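PDB 6M6Q: dicer Related Helicase from Caenorhabditis elegans, which probably hydrolyses ATP while binding RNA as an RLR-subfamily helicase linked to RNA interference, this chain being its helical N-terminal domain. Local coordinates for residues T4-E9 with V140-D145; W34-V39 with R135-V140; V41-T44 with G50-K53; R69-E74 with R118-F123; Y149-W154 with A217-N222. All coordinates share one frame; numbering follows the deposited sequence.

In the fold
The five contacts show how a domain built from helices and loops, without strands, is tied together by a few shared helices. Contacts 1 and 2 both use helix 131-144, share Val140 and have centres 11 Å apart; contacts 2 and 3 both use helix 33-42, with centres 10 Å apart. Contact 4, on helices 63-72 and 94-127, meets contact 3 through Phe52 and Phe123. Along the chain, contacts 3 and 4 follow one another within the span bridged by contact 2, itself within that bridged by contact 1. Contact 5 opens afterwards, joining helices 146-152 and 210-221. Contacts 1 to 4 thus form one continuous packed region, extended by contact 5 through Tyr149 and His153.

Contact 1 of 5, residues T4-E9 with V140-D145; sequences TAIRLE and VMFNYD
Phe142 projects from the last turn of helix 131-144 against the backbone of residues Ile6 to Leu8, and its ring carries most of the contact. The CA of Leu8 sits over one face of that ring, 4.3 Å from its centroid and 26° off the normal, a CH-pi approach. The Ile6 carbonyl meets the ring from another direction, lying in its plane at the edge with O 3.4 Å from Phe142 CE2. With CG anti to its own backbone N (chi1 177°), the ring is swung out to the N-terminal segment, while Leu8 CD1 packs nearer its root, 4.2 Å from Phe142 CB. Tyr11 and Tyr149 also meet the Phe142 ring edge-to-face. The outer side is looser and wetter: a water donates to both Ile6 O, at 3.0 Å, and Asn143 OD1, at 3.2 Å, and the Arg7 guanidinium pairs with Asp10. With an alanine here in place of Phe142, a gap would probably open beneath Leu8, and Tyr11 and Tyr149 would lose this ring as a partner. The result is an irregular N-terminal segment laid across the C-terminal turn of a helix, in a domain of helices and loops without strands.

Contact 2 of 5, residues W34-V39 with R135-V140; sequences WKFLDV and RIADEV
Phe36 is the large bump of this helix pair, and Ala137 provides the shallow place that receives it. The short segments of helices 33-42 and 131-144 cross at 72°, with axes 11.2 Å apart, a separation spanned by the side chains themselves. The ring of Phe36 reaches over from its helix so that CE1 lies 3.9 Å from Ala137 CB and also close to Ala137 CA. The methyl stands off-centre from the ring, 28° from its normal, in a CH-pi contact. One turn further along, Val140 fills the notch between Phe36 and Val39: its CG1 comes to the ring edge, 4.1 Å from Phe36 CE1, and meets Val39 CG1 at 4.0 Å. Both valines hold CG1 anti to the backbone nitrogen, which turns these methyls toward each other, and their side chains run past one another in opposite directions. Leu124 of helix 94-127 packs on Phe36 as well. Polar groups look elsewhere: Lys35 pairs with Asp38 and also bonds Tyr144 OH, while Asp138 bonds His153. No hydrogen bond spans the two segments, so their union rests on van der Waals fit and on keeping buried apolar surface from water.

Contact 3 of 5, residues V41-T44 with G50-K53; sequences VEST and GYFK
Ser43 lays its CB over the middle of the Tyr51 ring, 3.4 Å above the plane and only 7° off the normal through the centroid, a CH-pi contact. Its hydroxyl is held between backbone N and carbonyl carbon (chi1 68°), which brings OG to the backbone of the same tyrosine: Tyr51 N donates to Ser43 OG at 3.1 Å, nearly straight at 166°. The same oxygen also bonds Cys40 O, one turn back. Gly50, just before Tyr51, comes close to Ser43 and Thr44; its positive phi and missing side chain suit the spot, since a CB would run into Ser43 OG. Thr44 OG1 donates to Val41 O at 2.7 Å in the carbonyl plane, while its CG2 faces the edge of Phe52. At that edge too, in the ring plane, lies Val41 CG2, 3.8 Å from Phe52 CZ. One serine oxygen thus makes a polar link, flanked by apolar contacts, between the end of helix 33-42 and the 3-10 segment that follows its loop.

Contact 4 of 5, residues R69-E74 with R118-F123; sequences RMIIDE and RFSECF
Met70 begins the contact by lying along one face of the Phe119 ring. Its CB is 3.5 Å from Phe119 CG, at the root of the ring, and its CG stands over the centre, 3.8 Å above the plane. A bend in the chain (chi2 -71°) keeps the rest of the side chain over the same ring: SD is 4.5 Å from the centroid and 26° off the normal, a Met-aromatic contact, and CE ends 3.8 Å from Phe119 CZ. Arg118 CG lies over the opposite face, toward the rim; Arg118 also packs on Asn180 of the second subunit. Next comes Ile71, which packs beside the root of that ring, against the helix backbone. Its CD1 approaches Phe119 O at 3.7 Å and Ser120 CA at 3.8 Å, and CG1 lies beside the Ser120 hydroxyl, itself bonded to Arg116 O. Ile72 packs on Thr44 instead, and at Asp73 helix 63-72 gives way to loop, the Asp73 carbonyl oxygen being bonded by Arg116. Across the segments no hydrogen bond forms; attachment to helix 94-127 relies on dispersion, with the polarisable sulfur and the aromatic face probably contributing a favourable share.

Contact 5 of 5, residues Y149-W154 with A217-N222; sequences YGYSHW and AFEVFN
Tyr151 and Glu219 meet across a wide backbone gap, their CA atoms, the nearest pair of the two segments, standing 11.0 Å apart. A Schellman motif closes helix 146-152 just beyond: Trp154 takes positive phi, and His153 N bonds back to Gly150 O, with a weak bond from Trp154 N to Tyr151 O. Ser152 OG adds a side-chain bond to Tyr149 O at 2.7 Å. From this helix end Tyr151 extends with CG anti to its own nitrogen (chi1 -168°), carrying the phenol to helix 210-221. Glu219 answers with a folded chain, bent at chi2 (-72°), which brings its carboxylate up to the phenol with the two planes almost perpendicular, 84° apart. The hydroxyl OH of Tyr151 and Glu219 OE2 are 2.9 Å apart. His226 meets the tyrosine ring edge-to-face, and its ND1 is hydrogen-bonded to the backbone O of Glu219, while Leu270 and Ala271 of helix 262-271 pack on Tyr151 and Glu219 respectively. A water completes a small polar bridge at the surface, bonding both side chains. A phenylalanine here has no OH, and the water would probably lose its hold on helix 146-152, leaving the bridge to Glu219 broken. That water donates to Glu219 OE2 at 2.8 Å and bonds Tyr151 OH at 2.6 Å.

Contact 1 of 5, residues T4-E9 with V140-D145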
# COMPACT_ATOMS: atom_id res chain seq x y z
N THR B 4 -28.76 -0.57 31.01
CA THR B 4 -28.04 -1.77 30.49
C THR B 4 -27.86 -1.65 28.97
O THR B 4 -28.89 -1.51 28.25
CB THR B 4 -28.74 -3.08 30.89
OG1 THR B 4 -30.11 -3.00 30.50
CG2 THR B 4 -28.66 -3.37 32.38
N ALA B 5 -26.61 -1.71 28.50
CA ALA B 5 -26.21 -1.50 27.08
C ALA B 5 -26.77 -2.63 26.20
O ALA B 5 -26.54 -3.82 26.54
CB ALA B 5 -24.70 -1.43 26.99
N ILE B 6 -27.40 -2.27 25.08
CA ILE B 6 -27.86 -3.22 24.03
C ILE B 6 -26.64 -3.88 23.37
O ILE B 6 -25.74 -3.16 22.91
CB ILE B 6 -28.73 -2.48 23.00
CG1 ILE B 6 -29.99 -1.90 23.65
CG2 ILE B 6 -29.06 -3.39 21.82
CD1 ILE B 6 -30.60 -0.73 22.90
N ARG B 7 -26.58 -5.21 23.39
CA ARG B 7 -25.49 -6.01 22.78
C ARG B 7 -25.69 -6.02 21.26
O ARG B 7 -26.85 -5.98 20.81
CB ARG B 7 -25.47 -7.42 23.37
CG ARG B 7 -24.83 -7.49 24.76
CD ARG B 7 -25.32 -8.67 25.60
NE ARG B 7 -25.48 -9.93 24.85
CZ ARG B 7 -26.63 -10.61 24.72
NH1 ARG B 7 -27.74 -10.15 25.27
NH2 ARG B 7 -26.66 -11.73 24.02
N LEU B 8 -24.59 -6.07 20.50
CA LEU B 8 -24.62 -6.10 19.01
C LEU B 8 -25.46 -7.29 18.54
O LEU B 8 -26.37 -7.07 17.73
CB LEU B 8 -23.18 -6.20 18.47
CG LEU B 8 -23.00 -5.80 17.00
CD1 LEU B 8 -21.64 -5.19 16.78
CD2 LEU B 8 -23.17 -6.99 16.06
N GLU B 9 -25.20 -8.49 19.08
CA GLU B 9 -25.81 -9.76 18.60
C GLU B 9 -27.34 -9.70 18.75
O GLU B 9 -28.03 -10.41 17.99
CB GLU B 9 -25.20 -10.97 19.31
CG GLU B 9 -25.26 -10.90 20.82
CD GLU B 9 -24.23 -11.78 21.51
OE1 GLU B 9 -24.26 -13.02 21.30
OE2 GLU B 9 -23.36 -11.22 22.22
N VAL B 140 -17.24 -1.42 18.46
CA VAL B 140 -16.82 -0.12 19.08
C VAL B 140 -17.70 1.00 18.49
O VAL B 140 -18.26 1.80 19.29
CB VAL B 140 -15.32 0.17 18.88
CG1 VAL B 140 -14.99 1.67 19.05
CG2 VAL B 140 -14.47 -0.67 19.82
N MET B 141 -17.87 0.99 17.17
CA MET B 141 -18.66 2.00 16.43
C MET B 141 -20.14 1.90 16.86
O MET B 141 -20.78 2.97 17.04
CB MET B 141 -18.54 1.79 14.92
CG MET B 141 -17.15 2.10 14.37
SD MET B 141 -16.48 3.73 14.92
CE MET B 141 -17.49 4.84 13.95
N PHE B 142 -20.65 0.68 17.01
CA PHE B 142 -22.06 0.39 17.41
C PHE B 142 -22.33 1.03 18.77
O PHE B 142 -23.38 1.63 18.93
CB PHE B 142 -22.31 -1.12 17.45
CG PHE B 142 -23.68 -1.53 17.91
CD1 PHE B 142 -24.76 -1.47 17.05
CD2 PHE B 142 -23.90 -1.98 19.21
CE1 PHE B 142 -26.03 -1.85 17.47
CE2 PHE B 142 -25.17 -2.33 19.63
CZ PHE B 142 -26.23 -2.28 18.76
N ASN B 143 -21.40 0.88 19.71
CA ASN B 143 -21.54 1.37 21.11
C ASN B 143 -21.40 2.90 21.13
O ASN B 143 -22.00 3.53 22.02
CB ASN B 143 -20.54 0.71 22.05
CG ASN B 143 -20.76 -0.78 22.25
OD1 ASN B 143 -21.76 -1.34 21.79
ND2 ASN B 143 -19.84 -1.42 22.93
N TYR B 144 -20.65 3.47 20.18
CA TYR B 144 -20.40 4.94 20.09
C TYR B 144 -21.66 5.64 19.54
O TYR B 144 -22.16 6.55 20.19
CB TYR B 144 -19.17 5.27 19.23
CG TYR B 144 -19.05 6.74 18.87
CD1 TYR B 144 -18.71 7.69 19.83
CD2 TYR B 144 -19.32 7.19 17.59
CE1 TYR B 144 -18.66 9.04 19.52
CE2 TYR B 144 -19.26 8.54 17.26
CZ TYR B 144 -18.95 9.47 18.24
OH TYR B 144 -18.88 10.80 17.94
N ASP B 145 -22.11 5.23 18.36
CA ASP B 145 -23.24 5.87 17.63
C ASP B 145 -23.89 4.83 16.71
O ASP B 145 -23.21 4.34 15.76
CB ASP B 145 -22.76 7.09 16.83
CG ASP B 145 -23.87 7.90 16.20
OD1 ASP B 145 -24.45 8.72 16.90
OD2 ASP B 145 -24.10 7.74 15.01
O HOH W 1 -22.89 -4.16 22.94

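Contact 2 of 5, residues W34-V39 with R135-V140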
# COMPACT_ATOMS: atom_id res chain seq x y z
N TRP B 34 -10.34 7.10 10.25
CA TRP B 34 -9.85 8.30 11.00
C TRP B 34 -10.85 8.65 12.10
O TRP B 34 -10.39 9.08 13.20
CB TRP B 34 -9.57 9.49 10.08
CG TRP B 34 -8.42 9.26 9.14
CD1 TRP B 34 -8.43 9.39 7.78
CD2 TRP B 34 -7.09 8.82 9.49
NE1 TRP B 34 -7.20 9.07 7.26
CE2 TRP B 34 -6.36 8.71 8.28
CE3 TRP B 34 -6.44 8.53 10.69
CZ2 TRP B 34 -5.02 8.32 8.25
CZ3 TRP B 34 -5.12 8.13 10.66
CH2 TRP B 34 -4.43 8.03 9.46
N LYS B 35 -12.14 8.43 11.84
CA LYS B 35 -13.23 8.65 12.83
C LYS B 35 -13.15 7.55 13.89
O LYS B 35 -13.41 7.86 15.06
CB LYS B 35 -14.60 8.71 12.15
CG LYS B 35 -15.80 8.87 13.09
CD LYS B 35 -15.73 10.10 13.99
CE LYS B 35 -16.90 10.26 14.94
NZ LYS B 35 -16.54 11.21 16.03
N PHE B 36 -12.73 6.35 13.50
CA PHE B 36 -12.55 5.19 14.42
C PHE B 36 -11.37 5.47 15.35
O PHE B 36 -11.52 5.27 16.56
CB PHE B 36 -12.34 3.90 13.64
CG PHE B 36 -11.79 2.76 14.46
CD1 PHE B 36 -12.53 2.19 15.48
CD2 PHE B 36 -10.53 2.25 14.19
CE1 PHE B 36 -12.01 1.15 16.23
CE2 PHE B 36 -10.02 1.21 14.94
CZ PHE B 36 -10.76 0.66 15.96
N LEU B 37 -10.24 5.94 14.80
CA LEU B 37 -9.06 6.41 15.59
C LEU B 37 -9.52 7.51 16.52
O LEU B 37 -9.25 7.38 17.69
CB LEU B 37 -7.93 6.90 14.66
CG LEU B 37 -6.61 7.30 15.34
CD1 LEU B 37 -5.89 6.11 16.00
CD2 LEU B 37 -5.68 7.97 14.33
N ASP B 38 -10.28 8.49 16.00
CA ASP B 38 -10.81 9.64 16.79
C ASP B 38 -11.57 9.13 18.02
O ASP B 38 -11.35 9.70 19.10
CB ASP B 38 -11.69 10.58 15.95
CG ASP B 38 -12.10 11.81 16.74
OD1 ASP B 38 -13.27 11.85 17.19
OD2 ASP B 38 -11.23 12.65 17.01
N VAL B 39 -12.42 8.11 17.85
CA VAL B 39 -13.29 7.51 18.92
C VAL B 39 -12.40 6.84 19.98
O VAL B 39 -12.61 7.08 21.18
CB VAL B 39 -14.32 6.53 18.32
CG1 VAL B 39 -14.95 5.62 19.37
CG2 VAL B 39 -15.42 7.25 17.54
N ARG B 135 -14.21 -7.12 13.69
CA ARG B 135 -15.31 -7.49 14.60
C ARG B 135 -15.29 -6.53 15.79
O ARG B 135 -16.35 -5.98 16.11
CB ARG B 135 -15.18 -8.95 15.05
CG ARG B 135 -15.50 -9.97 13.96
CD ARG B 135 -16.99 -10.17 13.83
NE ARG B 135 -17.33 -11.00 12.68
CZ ARG B 135 -18.56 -11.12 12.19
NH1 ARG B 135 -18.78 -11.92 11.16
NH2 ARG B 135 -19.57 -10.46 12.75
N ILE B 136 -14.12 -6.34 16.40
CA ILE B 136 -13.98 -5.49 17.60
C ILE B 136 -14.31 -4.05 17.20
O ILE B 136 -15.05 -3.38 17.96
CB ILE B 136 -12.59 -5.62 18.23
CG1 ILE B 136 -12.26 -7.08 18.55
CG2 ILE B 136 -12.49 -4.74 19.47
CD1 ILE B 136 -10.86 -7.31 19.04
N ALA B 137 -13.80 -3.61 16.04
CA ALA B 137 -13.98 -2.24 15.53
C ALA B 137 -15.46 -1.99 15.24
O ALA B 137 -15.93 -0.89 15.51
CB ALA B 137 -13.12 -2.02 14.32
N ASP B 138 -16.16 -3.00 14.70
CA ASP B 138 -17.61 -2.92 14.35
C ASP B 138 -18.39 -2.62 15.63
O ASP B 138 -19.13 -1.65 15.65
CB ASP B 138 -18.10 -4.20 13.65
CG ASP B 138 -19.38 -4.05 12.83
OD1 ASP B 138 -19.60 -2.94 12.29
OD2 ASP B 138 -20.14 -5.06 12.72
N GLU B 139 -18.14 -3.39 16.68
CA GLU B 139 -18.83 -3.26 17.99
C GLU B 139 -18.47 -1.92 18.65
O GLU B 139 -19.33 -1.36 19.34
CB GLU B 139 -18.50 -4.44 18.92
CG GLU B 139 -19.42 -4.49 20.13
CD GLU B 139 -19.22 -5.66 21.07
OE1 GLU B 139 -18.65 -6.68 20.62
OE2 GLU B 139 -19.65 -5.54 22.25
N VAL B 140 -17.24 -1.42 18.46
CA VAL B 140 -16.82 -0.12 19.08
C VAL B 140 -17.70 1.00 18.49
O VAL B 140 -18.26 1.80 19.29
CB VAL B 140 -15.32 0.17 18.88
CG1 VAL B 140 -14.99 1.67 19.05
CG2 VAL B 140 -14.47 -0.67 19.82

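Contact 3 of 5, residues V41-T44 with G50-K53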
# COMPACT_ATOMS: atom_id res chain seq x y z
N VAL B 41 -9.30 7.55 20.65
CA VAL B 41 -8.49 8.61 21.30
C VAL B 41 -9.38 9.40 22.27
O VAL B 41 -8.93 9.69 23.38
CB VAL B 41 -7.83 9.54 20.27
CG1 VAL B 41 -7.30 10.82 20.91
CG2 VAL B 41 -6.72 8.82 19.51
N GLU B 42 -10.63 9.67 21.87
CA GLU B 42 -11.67 10.36 22.68
C GLU B 42 -11.90 9.59 23.99
O GLU B 42 -12.15 10.25 25.00
CB GLU B 42 -12.96 10.46 21.88
CG GLU B 42 -14.09 11.22 22.57
CD GLU B 42 -15.41 11.18 21.81
OE1 GLU B 42 -15.77 10.08 21.32
OE2 GLU B 42 -16.05 12.24 21.68
N SER B 43 -11.82 8.25 23.95
CA SER B 43 -12.22 7.32 25.05
C SER B 43 -11.17 7.29 26.17
O SER B 43 -11.53 6.88 27.29
CB SER B 43 -12.49 5.93 24.53
OG SER B 43 -11.31 5.32 24.08
N THR B 44 -9.93 7.70 25.90
CA THR B 44 -8.84 7.80 26.92
C THR B 44 -9.23 8.88 27.94
O THR B 44 -9.23 10.07 27.57
CB THR B 44 -7.47 8.05 26.27
OG1 THR B 44 -7.48 9.31 25.60
CG2 THR B 44 -7.07 6.97 25.29
N GLY B 50 -7.85 3.56 27.22
CA GLY B 50 -9.27 3.50 26.80
C GLY B 50 -9.55 2.29 25.92
O GLY B 50 -9.12 1.18 26.28
N TYR B 51 -10.25 2.50 24.80
CA TYR B 51 -10.78 1.42 23.92
C TYR B 51 -9.62 0.71 23.20
O TYR B 51 -9.81 -0.42 22.73
CB TYR B 51 -11.79 1.96 22.89
CG TYR B 51 -13.09 2.52 23.43
CD1 TYR B 51 -13.51 2.29 24.73
CD2 TYR B 51 -13.92 3.28 22.61
CE1 TYR B 51 -14.70 2.81 25.21
CE2 TYR B 51 -15.11 3.81 23.08
CZ TYR B 51 -15.50 3.58 24.38
OH TYR B 51 -16.66 4.11 24.85
N PHE B 52 -8.44 1.35 23.12
CA PHE B 52 -7.25 0.78 22.45
C PHE B 52 -6.96 -0.62 23.04
O PHE B 52 -6.50 -1.52 22.31
CB PHE B 52 -6.03 1.71 22.58
CG PHE B 52 -6.00 2.91 21.66
CD1 PHE B 52 -5.58 2.80 20.34
CD2 PHE B 52 -6.33 4.18 22.13
CE1 PHE B 52 -5.54 3.91 19.51
CE2 PHE B 52 -6.28 5.29 21.30
CZ PHE B 52 -5.90 5.15 19.99
N LYS B 53 -7.24 -0.79 24.34
CA LYS B 53 -6.86 -2.02 25.10
C LYS B 53 -7.61 -3.24 24.54
O LYS B 53 -7.06 -4.35 24.64
CB LYS B 53 -7.13 -1.85 26.59
CG LYS B 53 -6.20 -2.64 27.49
CD LYS B 53 -6.63 -2.69 28.93
CE LYS B 53 -5.62 -3.38 29.82
NZ LYS B 53 -5.39 -4.78 29.40

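Contact 4 of 5, residues R69-E74 with R118-F123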
# COMPACT_ATOMS: atom_id res chain seq x y z
N ARG B 69 0.32 4.83 23.60
CA ARG B 69 1.07 5.95 24.23
C ARG B 69 1.61 6.86 23.13
O ARG B 69 1.17 8.01 23.07
CB ARG B 69 2.21 5.43 25.10
CG ARG B 69 1.75 4.58 26.27
CD ARG B 69 0.49 5.15 26.89
NE ARG B 69 0.14 4.42 28.09
CZ ARG B 69 -0.64 4.88 29.05
NH1 ARG B 69 -1.17 6.09 28.97
NH2 ARG B 69 -0.89 4.12 30.10
N MET B 70 2.45 6.33 22.26
CA MET B 70 3.10 7.12 21.18
C MET B 70 2.06 8.03 20.49
O MET B 70 2.46 9.09 20.04
CB MET B 70 3.74 6.21 20.15
CG MET B 70 5.06 5.62 20.63
SD MET B 70 6.38 6.86 20.72
CE MET B 70 7.82 5.82 20.48
N ILE B 71 0.78 7.66 20.51
CA ILE B 71 -0.33 8.40 19.85
C ILE B 71 -0.86 9.50 20.79
O ILE B 71 -1.09 10.63 20.29
CB ILE B 71 -1.43 7.43 19.39
CG1 ILE B 71 -0.95 6.51 18.26
CG2 ILE B 71 -2.71 8.18 19.00
CD1 ILE B 71 -1.87 5.33 18.00
N ILE B 72 -1.06 9.20 22.08
CA ILE B 72 -1.83 10.08 23.03
C ILE B 72 -0.87 10.86 23.95
O ILE B 72 -1.29 11.91 24.47
CB ILE B 72 -2.85 9.27 23.85
CG1 ILE B 72 -2.19 8.14 24.65
CG2 ILE B 72 -3.95 8.76 22.95
CD1 ILE B 72 -3.13 7.41 25.58
N ASP B 73 0.35 10.35 24.18
CA ASP B 73 1.42 11.02 24.98
C ASP B 73 1.52 12.49 24.58
O ASP B 73 1.57 12.79 23.37
CB ASP B 73 2.79 10.35 24.80
CG ASP B 73 3.07 9.20 25.77
OD1 ASP B 73 2.15 8.83 26.56
OD2 ASP B 73 4.21 8.66 25.72
N GLU B 74 1.50 13.38 25.57
CA GLU B 74 1.72 14.84 25.42
C GLU B 74 3.15 15.06 24.92
O GLU B 74 4.07 14.36 25.32
CB GLU B 74 1.47 15.51 26.78
CG GLU B 74 0.74 16.84 26.70
CD GLU B 74 -0.74 16.75 26.39
OE1 GLU B 74 -1.41 15.86 26.97
OE2 GLU B 74 -1.23 17.59 25.60
N ARG B 118 2.82 7.80 12.28
CA ARG B 118 3.51 6.51 12.14
C ARG B 118 2.80 5.44 13.01
O ARG B 118 2.48 4.34 12.49
CB ARG B 118 4.97 6.68 12.52
CG ARG B 118 5.75 5.39 12.63
CD ARG B 118 7.18 5.73 12.92
NE ARG B 118 7.89 4.64 13.54
CZ ARG B 118 9.21 4.56 13.61
NH1 ARG B 118 9.96 5.52 13.08
NH2 ARG B 118 9.78 3.52 14.19
N PHE B 119 2.57 5.75 14.28
CA PHE B 119 2.06 4.78 15.27
C PHE B 119 0.53 4.64 15.12
O PHE B 119 0.01 3.55 15.42
CB PHE B 119 2.53 5.17 16.67
CG PHE B 119 3.99 4.87 16.88
CD1 PHE B 119 4.42 3.58 17.16
CD2 PHE B 119 4.95 5.86 16.71
CE1 PHE B 119 5.77 3.30 17.32
CE2 PHE B 119 6.30 5.57 16.87
CZ PHE B 119 6.70 4.30 17.16
N SER B 120 -0.17 5.68 14.64
CA SER B 120 -1.61 5.61 14.26
C SER B 120 -1.78 4.59 13.13
O SER B 120 -2.66 3.73 13.25
CB SER B 120 -2.14 6.96 13.86
OG SER B 120 -2.24 7.82 14.97
N GLU B 121 -0.96 4.70 12.09
CA GLU B 121 -0.97 3.81 10.90
C GLU B 121 -0.56 2.40 11.30
O GLU B 121 -1.07 1.46 10.70
CB GLU B 121 -0.08 4.37 9.79
CG GLU B 121 -0.63 5.64 9.16
CD GLU B 121 -1.09 5.51 7.72
OE1 GLU B 121 -1.46 6.54 7.14
OE2 GLU B 121 -1.05 4.40 7.17
N CYS B 122 0.31 2.25 12.30
CA CYS B 122 0.72 0.91 12.82
C CYS B 122 -0.47 0.24 13.50
O CYS B 122 -0.63 -0.98 13.34
CB CYS B 122 1.89 1.00 13.79
SG CYS B 122 2.32 -0.61 14.51
N PHE B 123 -1.29 1.00 14.22
CA PHE B 123 -2.49 0.47 14.91
C PHE B 123 -3.55 0.09 13.87
O PHE B 123 -3.94 -1.09 13.81
CB PHE B 123 -3.02 1.47 15.92
CG PHE B 123 -4.41 1.19 16.42
CD1 PHE B 123 -4.66 0.15 17.29
CD2 PHE B 123 -5.45 2.03 16.09
CE1 PHE B 123 -5.91 -0.04 17.84
CE2 PHE B 123 -6.71 1.85 16.64
CZ PHE B 123 -6.94 0.80 17.50

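Contact 5 of 5, residues Y149-W154 with A217-N222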
# COMPACT_ATOMS: atom_id res chain seq x y z
N TYR B 149 -22.93 3.47 12.85
CA TYR B 149 -22.90 1.99 12.65
C TYR B 149 -23.75 1.65 11.44
O TYR B 149 -23.22 1.07 10.49
CB TYR B 149 -23.36 1.23 13.89
CG TYR B 149 -23.63 -0.24 13.69
CD1 TYR B 149 -24.93 -0.71 13.55
CD2 TYR B 149 -22.60 -1.17 13.71
CE1 TYR B 149 -25.20 -2.06 13.38
CE2 TYR B 149 -22.85 -2.53 13.54
CZ TYR B 149 -24.16 -2.98 13.40
OH TYR B 149 -24.43 -4.30 13.25
N GLY B 150 -24.99 2.12 11.44
CA GLY B 150 -25.95 1.89 10.35
C GLY B 150 -25.42 2.38 9.02
O GLY B 150 -25.50 1.62 8.02
N TYR B 151 -24.88 3.59 9.01
CA TYR B 151 -24.40 4.30 7.80
C TYR B 151 -23.25 3.50 7.16
O TYR B 151 -23.17 3.44 5.90
CB TYR B 151 -24.00 5.74 8.17
CG TYR B 151 -23.78 6.65 6.99
CD1 TYR B 151 -24.82 7.34 6.41
CD2 TYR B 151 -22.51 6.81 6.46
CE1 TYR B 151 -24.62 8.15 5.30
CE2 TYR B 151 -22.29 7.63 5.36
CZ TYR B 151 -23.34 8.31 4.78
OH TYR B 151 -23.14 9.10 3.69
N SER B 152 -22.42 2.87 8.01
CA SER B 152 -21.25 2.05 7.60
C SER B 152 -21.71 0.71 7.00
O SER B 152 -20.89 0.04 6.32
CB SER B 152 -20.29 1.84 8.76
OG SER B 152 -20.72 0.79 9.61
N HIS B 153 -22.99 0.35 7.21
CA HIS B 153 -23.61 -0.94 6.80
C HIS B 153 -24.74 -0.71 5.76
O HIS B 153 -25.38 -1.71 5.38
CB HIS B 153 -24.15 -1.66 8.03
CG HIS B 153 -23.11 -2.33 8.85
ND1 HIS B 153 -22.46 -3.46 8.42
CD2 HIS B 153 -22.66 -2.09 10.11
CE1 HIS B 153 -21.63 -3.87 9.36
NE2 HIS B 153 -21.74 -3.05 10.41
N TRP B 154 -24.99 0.53 5.34
CA TRP B 154 -26.08 0.90 4.37
C TRP B 154 -27.47 0.54 4.95
O TRP B 154 -28.29 -0.10 4.22
CB TRP B 154 -25.88 0.21 3.00
CG TRP B 154 -24.58 0.47 2.30
CD1 TRP B 154 -23.61 1.38 2.62
CD2 TRP B 154 -24.14 -0.17 1.08
NE1 TRP B 154 -22.60 1.34 1.70
CE2 TRP B 154 -22.89 0.40 0.74
CE3 TRP B 154 -24.66 -1.17 0.26
CZ2 TRP B 154 -22.17 -0.00 -0.38
CZ3 TRP B 154 -23.95 -1.57 -0.85
CH2 TRP B 154 -22.73 -0.98 -1.17
N ALA B 217 -21.39 17.88 0.01
CA ALA B 217 -21.23 19.07 0.88
C ALA B 217 -21.82 18.79 2.26
O ALA B 217 -21.19 19.15 3.28
CB ALA B 217 -21.87 20.27 0.25
N PHE B 218 -22.98 18.14 2.31
CA PHE B 218 -23.73 17.91 3.57
C PHE B 218 -23.03 16.83 4.41
O PHE B 218 -22.86 17.05 5.64
CB PHE B 218 -25.18 17.54 3.29
CG PHE B 218 -25.92 17.14 4.53
CD1 PHE B 218 -26.30 18.09 5.47
CD2 PHE B 218 -26.12 15.80 4.82
CE1 PHE B 218 -26.89 17.70 6.67
CE2 PHE B 218 -26.75 15.42 6.00
CZ PHE B 218 -27.13 16.37 6.92
N GLU B 219 -22.69 15.68 3.79
CA GLU B 219 -22.13 14.49 4.49
C GLU B 219 -20.70 14.80 4.94
O GLU B 219 -20.29 14.24 5.97
CB GLU B 219 -22.15 13.23 3.61
CG GLU B 219 -23.53 12.83 3.12
CD GLU B 219 -24.48 12.26 4.16
OE1 GLU B 219 -24.60 12.85 5.24
OE2 GLU B 219 -25.15 11.24 3.85
N VAL B 220 -20.01 15.74 4.26
CA VAL B 220 -18.63 16.15 4.66
C VAL B 220 -18.66 17.24 5.75
O VAL B 220 -17.87 17.10 6.69
CB VAL B 220 -17.80 16.56 3.44
CG1 VAL B 220 -16.60 17.40 3.86
CG2 VAL B 220 -17.34 15.32 2.66
N PHE B 221 -19.52 18.27 5.67
CA PHE B 221 -19.45 19.44 6.58
C PHE B 221 -20.57 19.43 7.63
O PHE B 221 -20.34 19.95 8.71
CB PHE B 221 -19.46 20.75 5.79
CG PHE B 221 -18.30 20.94 4.87
CD1 PHE B 221 -17.06 21.34 5.34
CD2 PHE B 221 -18.43 20.71 3.50
CE1 PHE B 221 -15.98 21.49 4.48
CE2 PHE B 221 -17.36 20.87 2.64
CZ PHE B 221 -16.14 21.25 3.12
N ASN B 222 -21.77 18.98 7.30
CA ASN B 222 -22.96 19.27 8.15
C ASN B 222 -23.45 18.02 8.88
O ASN B 222 -24.22 18.18 9.84
CB ASN B 222 -24.04 19.99 7.35
CG ASN B 222 -23.60 21.38 6.95
OD1 ASN B 222 -23.77 21.79 5.80
ND2 ASN B 222 -22.95 22.08 7.87
O HOH W 2 -24.40 9.78 1.56